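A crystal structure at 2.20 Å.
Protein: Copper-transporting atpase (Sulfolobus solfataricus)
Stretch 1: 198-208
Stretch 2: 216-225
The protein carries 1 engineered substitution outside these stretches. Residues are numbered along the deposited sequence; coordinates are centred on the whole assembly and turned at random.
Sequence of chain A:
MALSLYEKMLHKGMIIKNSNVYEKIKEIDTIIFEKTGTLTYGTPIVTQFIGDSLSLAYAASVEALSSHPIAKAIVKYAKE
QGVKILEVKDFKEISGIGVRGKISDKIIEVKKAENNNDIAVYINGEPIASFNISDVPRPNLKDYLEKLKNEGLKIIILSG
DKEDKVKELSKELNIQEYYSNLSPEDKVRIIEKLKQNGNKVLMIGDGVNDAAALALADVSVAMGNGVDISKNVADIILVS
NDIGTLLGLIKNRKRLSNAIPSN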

# COMPACT_ATOMS: atom_id res chain seq x y z
N GLY A 198 -5.69 -20.01 -17.29
CA GLY A 198 -6.98 -20.57 -16.95
C GLY A 198 -7.48 -20.23 -15.56
O GLY A 198 -8.59 -20.60 -15.18
N ASN A 199 -6.66 -19.51 -14.80
CA ASN A 199 -7.03 -19.15 -13.44
C ASN A 199 -8.11 -18.08 -13.36
O ASN A 199 -8.06 -17.07 -14.07
CB ASN A 199 -5.80 -18.70 -12.65
CG ASN A 199 -4.80 -19.82 -12.44
OD1 ASN A 199 -4.98 -20.66 -11.56
ND2 ASN A 199 -3.75 -19.83 -13.26
N LYS A 200 -9.09 -18.30 -12.50
CA LYS A 200 -10.02 -17.24 -12.14
C LYS A 200 -9.48 -16.53 -10.91
O LYS A 200 -9.29 -17.13 -9.85
CB LYS A 200 -11.43 -17.79 -11.94
CG LYS A 200 -12.13 -18.20 -13.23
N VAL A 201 -9.21 -15.23 -11.07
CA VAL A 201 -8.35 -14.51 -10.16
C VAL A 201 -9.07 -13.37 -9.48
O VAL A 201 -9.66 -12.52 -10.14
CB VAL A 201 -7.15 -13.89 -10.92
CG1 VAL A 201 -6.41 -12.89 -10.04
CG2 VAL A 201 -6.20 -14.97 -11.43
N LEU A 202 -9.01 -13.35 -8.16
CA LEU A 202 -9.60 -12.28 -7.40
C LEU A 202 -8.45 -11.47 -6.85
O LEU A 202 -7.51 -12.02 -6.27
CB LEU A 202 -10.46 -12.83 -6.28
CG LEU A 202 -11.13 -11.85 -5.32
CD1 LEU A 202 -12.37 -12.49 -4.69
CD2 LEU A 202 -10.15 -11.38 -4.26
N MET A 203 -8.50 -10.16 -7.02
CA MET A 203 -7.37 -9.37 -6.60
C MET A 203 -7.77 -8.27 -5.65
O MET A 203 -8.80 -7.64 -5.84
CB MET A 203 -6.64 -8.76 -7.79
CG MET A 203 -5.45 -7.95 -7.35
SD MET A 203 -4.43 -7.31 -8.68
CE MET A 203 -3.17 -6.44 -7.74
N ILE A 204 -6.93 -8.04 -4.65
CA ILE A 204 -7.16 -7.01 -3.65
C ILE A 204 -6.03 -6.00 -3.71
O ILE A 204 -4.87 -6.37 -3.56
CB ILE A 204 -7.20 -7.63 -2.26
CG1 ILE A 204 -8.13 -8.84 -2.27
CG2 ILE A 204 -7.59 -6.59 -1.23
CD1 ILE A 204 -8.28 -9.51 -0.94
N GLY A 205 -6.37 -4.73 -3.92
CA GLY A 205 -5.36 -3.69 -4.11
C GLY A 205 -5.79 -2.31 -3.65
O GLY A 205 -6.89 -2.11 -3.11
N ASP A 206 -4.90 -1.34 -3.87
CA ASP A 206 -5.10 0.01 -3.37
C ASP A 206 -6.10 0.79 -4.23
O ASP A 206 -6.75 1.71 -3.75
CB ASP A 206 -3.77 0.76 -3.31
CG ASP A 206 -3.09 0.86 -4.66
OD1 ASP A 206 -3.52 1.70 -5.48
OD2 ASP A 206 -2.13 0.09 -4.90
N GLY A 207 -6.22 0.41 -5.50
CA GLY A 207 -7.24 0.98 -6.36
C GLY A 207 -6.74 2.08 -7.27
O GLY A 207 -7.49 2.60 -8.10
N VAL A 208 -5.46 2.41 -7.13
CA VAL A 208 -4.81 3.42 -7.95
C VAL A 208 -3.51 2.89 -8.55
O VAL A 208 -3.46 2.60 -9.75
CB VAL A 208 -4.53 4.70 -7.14
N LEU A 216 -8.26 -5.94 -14.79
CA LEU A 216 -8.20 -7.24 -15.46
C LEU A 216 -8.55 -8.42 -14.55
O LEU A 216 -8.72 -9.54 -15.02
CB LEU A 216 -6.81 -7.48 -16.06
CG LEU A 216 -6.40 -6.63 -17.26
CD1 LEU A 216 -5.06 -7.11 -17.79
CD2 LEU A 216 -7.45 -6.71 -18.35
N ALA A 217 -8.62 -8.19 -13.24
CA ALA A 217 -8.88 -9.29 -12.33
C ALA A 217 -10.25 -9.88 -12.66
O ALA A 217 -11.16 -9.15 -13.06
CB ALA A 217 -8.83 -8.82 -10.88
N ASP A 218 -10.40 -11.19 -12.50
CA ASP A 218 -11.72 -11.79 -12.64
C ASP A 218 -12.70 -11.15 -11.66
O ASP A 218 -13.81 -10.75 -12.04
CB ASP A 218 -11.64 -13.31 -12.49
CG ASP A 218 -11.03 -13.97 -13.72
OD1 ASP A 218 -11.60 -13.80 -14.81
OD2 ASP A 218 -9.97 -14.62 -13.59
N VAL A 219 -12.30 -11.01 -10.40
CA VAL A 219 -13.03 -10.15 -9.48
C VAL A 219 -12.05 -9.30 -8.70
O VAL A 219 -11.08 -9.80 -8.14
CB VAL A 219 -14.04 -10.91 -8.58
CG1 VAL A 219 -13.75 -12.40 -8.58
CG2 VAL A 219 -14.09 -10.32 -7.15
N SER A 220 -12.29 -8.00 -8.71
CA SER A 220 -11.38 -7.05 -8.14
C SER A 220 -11.95 -6.42 -6.88
O SER A 220 -13.12 -6.07 -6.83
CB SER A 220 -11.08 -5.95 -9.16
OG SER A 220 -12.28 -5.32 -9.57
N VAL A 221 -11.08 -6.24 -5.90
CA VAL A 221 -11.44 -5.58 -4.67
C VAL A 221 -10.50 -4.40 -4.45
O VAL A 221 -9.28 -4.55 -4.44
CB VAL A 221 -11.32 -6.55 -3.49
CG1 VAL A 221 -11.71 -5.86 -2.18
CG2 VAL A 221 -12.15 -7.77 -3.73
N ALA A 222 -11.09 -3.21 -4.28
CA ALA A 222 -10.36 -2.01 -3.90
C ALA A 222 -10.52 -1.72 -2.40
O ALA A 222 -11.62 -1.87 -1.86
CB ALA A 222 -10.89 -0.82 -4.69
N MET A 223 -9.45 -1.29 -1.75
CA MET A 223 -9.54 -0.80 -0.37
C MET A 223 -10.25 0.56 -0.29
O MET A 223 -10.29 1.32 -1.26
CB MET A 223 -8.15 -0.71 0.26
CG MET A 223 -7.35 -2.00 0.21
SD MET A 223 -8.05 -3.32 1.24
CE MET A 223 -7.88 -2.58 2.87
N GLY A 224 -10.81 0.87 0.87
CA GLY A 224 -11.38 2.18 1.11
C GLY A 224 -10.29 3.22 1.25
O GLY A 224 -10.56 4.42 1.18
N ASN A 225 -9.05 2.76 1.43
CA ASN A 225 -7.89 3.64 1.63
C ASN A 225 -7.23 4.13 0.33
O ASN A 225 -7.15 3.39 -0.66
CB ASN A 225 -6.86 3.00 2.58
CG ASN A 225 -5.80 2.14 1.87
OD1 ASN A 225 -5.23 2.52 0.84
ND2 ASN A 225 -5.50 0.98 2.45

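How does stretch 2 first meet its neighbour? Leu216 stays out of reach, so contact begins at Ala217, whose methyl CB lies 3.8 Å from CB of Met203, a small apolar touch. Asp218 then does polar work: its OD2 accepts a hydrogen bond from the backbone N of Val201 at 2.7 Å. The carboxylate thereby takes the place a backbone carbonyl would fill one step earlier in the ladder, satisfying the amide at the start of strand 201-205.

What holds the two strands together from Val219 onward? They run parallel, 12° apart, and in the usual parallel pattern alternate residues of each strand supply both N and O. Val219 N donates to Val201 O (3.1 Å) and Val219 O accepts from Met203 N (2.8 Å). Weaker CA-H...O contacts fill in between, such as Leu202 CA to Val219 O at 3.0 Å. Leu202, Ile204, Val219 and Val221 share one face, where Leu202 CD1 lies 3.7 Å from Val219 CG2. Ser220 lies on the other face with Met203, and its OG is hydrogen-bonded elsewhere in the structure.

What does Val221 add? It repeats the motif, its N reaching Met203 O at 2.7 Å and its O receiving Gly205 N at 3.0 Å. Its CG2 is 4.2 Å from Leu202 CD2, so the leucine spans two valines, and Ile204 CG1 approaches Val221 CB at 4.1 Å. These buried hydrocarbon contacts reinforce the backbone bonds.

How does the pairing end? Ala222 pairs with Gly205, and Met223 N donates the last bond of the ladder to Gly205 O at 3.0 Å. The Met223 side chain leads away at its end, yet its SD still sits 4.1 Å from Ile204 CG2. Beyond it, Gly224 makes no contact.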